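Local atomic coordinates of geranyltranstransferase (Thermotoga maritima, PDB entry 2FTZ), a protein that probably catalyses the condensation of geranyl diphosphate with isopentenyl diphosphate to form farnesyl diphosphate, as in other geranyltranstransferases. Residues 24-29 and 120-125; 73-78 and 181-186. All blocks are in the same frame, centred on the assembly; numbering follows the deposited sequence. Where two conformers were deposited one is given.

Contact 1: 24-29 and 120-125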
loop_
_atom_site.group_PDB
_atom_site.type_symbol
_atom_site.label_atom_id
_atom_site.label_comp_id
_atom_site.label_asym_id
_atom_site.label_seq_id
_atom_site.Cartn_x
_atom_site.Cartn_y
_atom_site.Cartn_z
ATOM N N GLU A 24 1.176 -20.289 -1.473
ATOM C CA GLU A 24 1.777 -20.313 -0.133
ATOM C C GLU A 24 1.558 -19.026 0.637
ATOM O O GLU A 24 1.155 -19.037 1.844
ATOM C CB GLU A 24 3.296 -20.588 -0.215
ATOM C CG GLU A 24 3.705 -22.023 -0.504
ATOM C CD GLU A 24 5.166 -22.159 -1.002
ATOM O OE1 GLU A 24 5.885 -21.133 -1.076
ATOM O OE2 GLU A 24 5.582 -23.296 -1.339
ATOM N N ILE A 25 1.865 -17.899 -0.010
ATOM C CA ILE A 25 1.718 -16.607 0.628
ATOM C C ILE A 25 0.263 -16.274 0.966
ATOM O O ILE A 25 -0.011 -15.646 1.988
ATOM C CB ILE A 25 2.327 -15.484 -0.257
ATOM C CG1 ILE A 25 3.831 -15.688 -0.385
ATOM C CG2 ILE A 25 2.006 -14.102 0.320
ATOM C CD1 ILE A 25 4.439 -14.805 -1.491
ATOM N N LEU A 26 -0.657 -16.649 0.074
ATOM C CA LEU A 26 -2.045 -16.321 0.239
ATOM C C LEU A 26 -2.912 -17.387 0.890
ATOM O O LEU A 26 -4.130 -17.203 0.970
ATOM C CB LEU A 26 -2.633 -15.897 -1.106
ATOM C CG LEU A 26 -1.996 -14.652 -1.731
ATOM C CD1 LEU A 26 -2.635 -14.347 -3.073
ATOM C CD2 LEU A 26 -2.058 -13.433 -0.819
ATOM N N ARG A 27 -2.309 -18.453 1.416
ATOM C CA ARG A 27 -3.047 -19.483 2.148
ATOM C C ARG A 27 -3.647 -18.804 3.387
ATOM O O ARG A 27 -2.894 -18.277 4.218
ATOM C CB ARG A 27 -2.071 -20.563 2.592
ATOM C CG ARG A 27 -2.729 -21.805 3.247
ATOM C CD ARG A 27 -1.675 -22.786 3.567
ATOM N NE ARG A 27 -2.230 -23.991 4.211
ATOM C CZ ARG A 27 -1.489 -25.046 4.482
ATOM N NH1 ARG A 27 -0.189 -25.073 4.146
ATOM N NH2 ARG A 27 -2.054 -26.101 5.026
ATOM N N PRO A 28 -4.981 -18.765 3.514
ATOM C CA PRO A 28 -5.513 -18.079 4.700
ATOM C C PRO A 28 -5.008 -18.648 6.033
ATOM O O PRO A 28 -4.784 -19.856 6.178
ATOM C CB PRO A 28 -7.039 -18.236 4.553
ATOM C CG PRO A 28 -7.240 -18.421 3.027
ATOM C CD PRO A 28 -6.048 -19.193 2.583
ATOM N N GLY A 29 -4.832 -17.755 7.001
ATOM C CA GLY A 29 -4.437 -18.103 8.371
ATOM C C GLY A 29 -5.396 -17.683 9.487
ATOM O O GLY A 29 -5.286 -18.198 10.620
ATOM N N PHE A 120 -1.331 -5.309 -1.756
ATOM C CA PHE A 120 -0.237 -4.353 -1.828
ATOM C C PHE A 120 0.725 -4.501 -0.675
ATOM O O PHE A 120 1.950 -4.480 -0.864
ATOM C CB PHE A 120 -0.726 -2.862 -1.778
ATOM C CG PHE A 120 -1.499 -2.392 -2.952
ATOM C CD1 PHE A 120 -0.975 -2.469 -4.235
ATOM C CD2 PHE A 120 -2.702 -1.721 -2.760
ATOM C CE1 PHE A 120 -1.699 -1.948 -5.356
ATOM C CE2 PHE A 120 -3.435 -1.231 -3.858
ATOM C CZ PHE A 120 -2.940 -1.327 -5.138
ATOM N N PHE A 121 0.204 -4.643 0.540
ATOM C CA PHE A 121 1.068 -4.819 1.711
ATOM C C PHE A 121 1.913 -6.108 1.672
ATOM O O PHE A 121 3.100 -6.099 2.011
ATOM C CB PHE A 121 0.270 -4.742 3.020
ATOM C CG PHE A 121 -0.428 -3.431 3.232
ATOM C CD1 PHE A 121 0.014 -2.249 2.634
ATOM C CD2 PHE A 121 -1.555 -3.369 4.018
ATOM C CE1 PHE A 121 -0.686 -1.082 2.815
ATOM C CE2 PHE A 121 -2.266 -2.207 4.166
ATOM C CZ PHE A 121 -1.794 -1.050 3.597
ATOM N N LEU A 122 1.295 -7.195 1.246
ATOM C CA LEU A 122 2.028 -8.427 1.003
ATOM C C LEU A 122 3.108 -8.283 -0.064
ATOM O O LEU A 122 4.187 -8.855 0.064
ATOM C CB LEU A 122 1.064 -9.535 0.721
ATOM C CG LEU A 122 0.303 -10.034 1.958
ATOM C CD1 LEU A 122 -0.702 -11.105 1.527
ATOM C CD2 LEU A 122 1.184 -10.563 3.088
ATOM N N ALA A 123 2.837 -7.490 -1.099
ATOM C CA ALA A 123 3.838 -7.246 -2.134
ATOM C C ALA A 123 5.051 -6.569 -1.503
ATOM O O ALA A 123 6.194 -6.974 -1.784
ATOM C CB ALA A 123 3.220 -6.409 -3.282
ATOM N N PHE A 124 4.844 -5.480 -0.743
ATOM C CA PHE A 124 5.930 -4.825 -0.026
ATOM C C PHE A 124 6.634 -5.782 0.950
ATOM O O PHE A 124 7.862 -5.756 1.060
ATOM C CB PHE A 124 5.458 -3.580 0.731
ATOM C CG PHE A 124 5.245 -2.363 -0.137
ATOM C CD1 PHE A 124 6.343 -1.576 -0.542
ATOM C CD2 PHE A 124 3.966 -1.996 -0.581
ATOM C CE1 PHE A 124 6.154 -0.454 -1.295
ATOM C CE2 PHE A 124 3.792 -0.837 -1.402
ATOM C CZ PHE A 124 4.862 -0.118 -1.772
ATOM N N SER A 125 5.892 -6.665 1.620
ATOM C CA SER A 125 6.511 -7.614 2.536
ATOM C C SER A 125 7.466 -8.555 1.771
ATOM O O SER A 125 8.550 -8.882 2.251
ATOM C CB SER A 125 5.460 -8.440 3.282
ATOM O OG SER A 125 6.088 -9.352 4.168
#

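Contact 2: 73-78 and 181-186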
loop_
_atom_site.group_PDB
_atom_site.type_symbol
_atom_site.label_atom_id
_atom_site.label_comp_id
_atom_site.label_asym_id
_atom_site.label_seq_id
_atom_site.Cartn_x
_atom_site.Cartn_y
_atom_site.Cartn_z
ATOM N N VAL A 73 7.165 -12.557 -7.566
ATOM C CA VAL A 73 5.924 -12.716 -6.802
ATOM C C VAL A 73 5.420 -11.376 -6.280
ATOM O O VAL A 73 4.226 -11.103 -6.327
ATOM C CB VAL A 73 6.091 -13.688 -5.641
ATOM C CG1 VAL A 73 4.862 -13.655 -4.736
ATOM C CG2 VAL A 73 6.296 -15.115 -6.202
ATOM N N ALA A 74 6.320 -10.532 -5.789
ATOM C CA ALA A 74 5.942 -9.168 -5.393
ATOM C C ALA A 74 5.236 -8.388 -6.496
ATOM O O ALA A 74 4.174 -7.768 -6.281
ATOM C CB ALA A 74 7.152 -8.391 -4.920
ATOM N N VAL A 75 5.813 -8.411 -7.690
ATOM C CA VAL A 75 5.226 -7.699 -8.815
ATOM C C VAL A 75 3.820 -8.233 -9.160
ATOM O O VAL A 75 2.901 -7.444 -9.414
ATOM C CB VAL A 75 6.182 -7.678 -10.018
ATOM C CG1 VAL A 75 5.439 -7.328 -11.264
ATOM C CG2 VAL A 75 7.331 -6.646 -9.749
ATOM N N GLU A 76 3.649 -9.544 -9.112
ATOM C CA GLU A 76 2.366 -10.113 -9.444
ATOM C C GLU A 76 1.289 -9.801 -8.386
ATOM O O GLU A 76 0.130 -9.578 -8.717
ATOM C CB GLU A 76 2.502 -11.606 -9.633
ATOM C CG GLU A 76 1.268 -12.266 -10.277
ATOM C CD GLU A 76 0.892 -11.791 -11.702
ATOM O OE1 GLU A 76 1.563 -10.961 -12.390
ATOM O OE2 GLU A 76 -0.210 -12.171 -12.104
ATOM N N LEU A 77 1.677 -9.797 -7.124
ATOM C CA LEU A 77 0.744 -9.486 -6.011
ATOM C C LEU A 77 0.318 -8.034 -6.146
ATOM O O LEU A 77 -0.843 -7.693 -6.005
ATOM C CB LEU A 77 1.431 -9.747 -4.654
ATOM C CG LEU A 77 1.683 -11.185 -4.191
ATOM C CD1 LEU A 77 2.452 -11.221 -2.849
ATOM C CD2 LEU A 77 0.384 -11.952 -4.105
ATOM N N PHE A 78 1.275 -7.184 -6.457
ATOM C CA PHE A 78 0.989 -5.755 -6.655
ATOM C C PHE A 78 0.048 -5.523 -7.823
ATOM O O PHE A 78 -0.959 -4.794 -7.709
ATOM C CB PHE A 78 2.271 -4.958 -6.858
ATOM C CG PHE A 78 2.066 -3.469 -6.690
ATOM C CD1 PHE A 78 1.702 -2.690 -7.754
ATOM C CD2 PHE A 78 2.204 -2.868 -5.446
ATOM C CE1 PHE A 78 1.480 -1.309 -7.580
ATOM C CE2 PHE A 78 2.007 -1.482 -5.290
ATOM C CZ PHE A 78 1.657 -0.733 -6.330
ATOM N N ALA A 181 8.915 -1.126 -16.168
ATOM C CA ALA A 181 10.199 -0.505 -15.923
ATOM C C ALA A 181 10.889 -1.167 -14.742
ATOM O O ALA A 181 12.066 -1.484 -14.825
ATOM C CB ALA A 181 10.069 1.034 -15.691
ATOM N N PHE A 182 10.126 -1.426 -13.682
ATOM C CA PHE A 182 10.635 -2.133 -12.517
ATOM C C PHE A 182 11.002 -3.591 -12.829
ATOM O O PHE A 182 12.030 -4.084 -12.343
ATOM C CB PHE A 182 9.654 -2.064 -11.345
ATOM C CG PHE A 182 10.121 -2.821 -10.134
ATOM C CD1 PHE A 182 11.030 -2.239 -9.258
ATOM C CD2 PHE A 182 9.708 -4.126 -9.897
ATOM C CE1 PHE A 182 11.519 -2.947 -8.168
ATOM C CE2 PHE A 182 10.169 -4.819 -8.835
ATOM C CZ PHE A 182 11.094 -4.235 -7.942
ATOM N N CYS A 183 10.170 -4.288 -13.587
ATOM C CA CYS A 183 10.484 -5.663 -13.974
ATOM C C CYS A 183 11.799 -5.760 -14.750
ATOM O O CYS A 183 12.559 -6.701 -14.596
ATOM C CB CYS A 183 9.363 -6.251 -14.836
ATOM S SG CYS A 183 7.818 -6.563 -13.973
ATOM N N PHE A 184 12.032 -4.789 -15.629
ATOM C CA PHE A 184 13.273 -4.739 -16.461
ATOM C C PHE A 184 14.496 -4.383 -15.580
ATOM O O PHE A 184 15.560 -4.882 -15.806
ATOM C CB PHE A 184 13.130 -3.704 -17.571
ATOM C CG PHE A 184 12.482 -4.204 -18.847
ATOM C CD1 PHE A 184 11.237 -4.809 -18.837
ATOM C CD2 PHE A 184 13.088 -3.953 -20.064
ATOM C CE1 PHE A 184 10.624 -5.203 -20.021
ATOM C CE2 PHE A 184 12.455 -4.292 -21.254
ATOM C CZ PHE A 184 11.246 -4.965 -21.230
ATOM N N SER A 185 14.300 -3.492 -14.609
ATOM C CA SER A 185 15.319 -2.909 -13.717
ATOM C C SER A 185 15.790 -3.838 -12.627
ATOM O O SER A 185 16.992 -3.922 -12.305
ATOM C CB SER A 185 14.648 -1.769 -12.902
ATOM O OG SER A 185 14.657 -0.633 -13.592
ATOM N N ALA A 186 14.820 -4.447 -11.966
ATOM C CA ALA A 186 15.090 -5.158 -10.714
ATOM C C ALA A 186 16.156 -6.245 -10.854
ATOM O O ALA A 186 17.035 -6.338 -10.002
ATOM C CB ALA A 186 13.784 -5.732 -10.057
#

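Contact 1: 24-29 and 120-125
Ile25 and Leu122 mark the nearest approach of the two backbones, with their CA atoms 8.2 Å apart. Helix 19-26 here meets helix 109-127 of an all-helical fold of the polyprenyl synthetase family; Arg27 to Gly29 are loop. The contact is small and wholly apolar. Leu122 reaches across between two neighbours on helix 19-26: its CB points at that helix, and its leucine chain is extended (chi2 177°), which carries CD1 outward. Across the gap Leu26 presents its CD2 branch, the one not continuing the extended CA-CB-CG-CD1 line, and its side chain runs at a slant to that of Leu122. Leu26 is buried and also packs on Leu39 of helix 33-43 and Leu77 of helix 69-87, which makes it a joint between several helices. Phe120 and Phe124 also take part in the dimer interface: Phe124 stacks on Phe124 of the second subunit, and Phe120 meets Phe121 of that subunit edge-to-face. The Leu122 CD1 methyl sits 3.6 Å from Leu26 CD2. The same Leu122 CD1 is 4.2 Å from Ile25 CG2, a looser touch that completes a compact triangle of methyl groups.

Contact 2: 73-78 and 181-186
Phe182 and Cys183, successive residues of helix 177-189, both touch Val75 of helix 69-87, one at each of its methyl groups. One residue earlier, Ala181 offers its carbonyl to the helix itself, where Ala181 O accepts the backbone N of Ser185. Phe182 has CG anti to the backbone N (chi1 178°), which brings one rim of the ring to Val75. There CG2 of Val75 lies near the ring plane, 3.5 Å from both Phe182 CD2 and Phe182 CE2, and so meets the C-H edge of the ring. Phe139 also packs against this ring, edge-to-face. This buried pairing joins helices 69-87 and 177-189 of the all-alpha isoprenoid synthase fold. The next residue, Cys183, has its CA 7.6 Å from that of Val75, the closest backbone approach, and its SG lies 3.7 Å from Val75 CG1. Val75 was modelled in two conformers, and these distances belong to one of them. Arg50 and Val54 of helix 49-61 pack against Cys183 as well. Farther along, Ser185 OG bonds back to Ala181 O at 3.0 Å, with a C=O...OG angle of 137°. The hydroxyl stands above the carbonyl plane, on the opposite face from Ser185 N. One turn beyond Phe182, Ala186 places its CB 3.7 Å above the plane of the Phe182 ring, displaced toward the rim.

How the contacts relate
From the N terminus the chain passes 24-29, 73-78, 120-125 and 181-186 in turn, so the two contacts cross rather than nest. Contact 1 closes a mostly helical loop of 90 residues, and contact 2 opens inside that loop and closes one of 102. Their centres are 15 Å apart, yet they adjoin because helix 69-87 packs against both 24-29 and 120-125: Ile25 CD1 lies 3.5 Å from Val73 CG1, and Ala123 CB 3.4 Å from Ala74 O. Together they tie helix 19-26, the dimer-forming helix 109-127, and helices 69-87 and 177-189 into one bundle. Phe78 and Phe120 also meet ring to ring, and Phe78 further touches Phe121 of the second subunit.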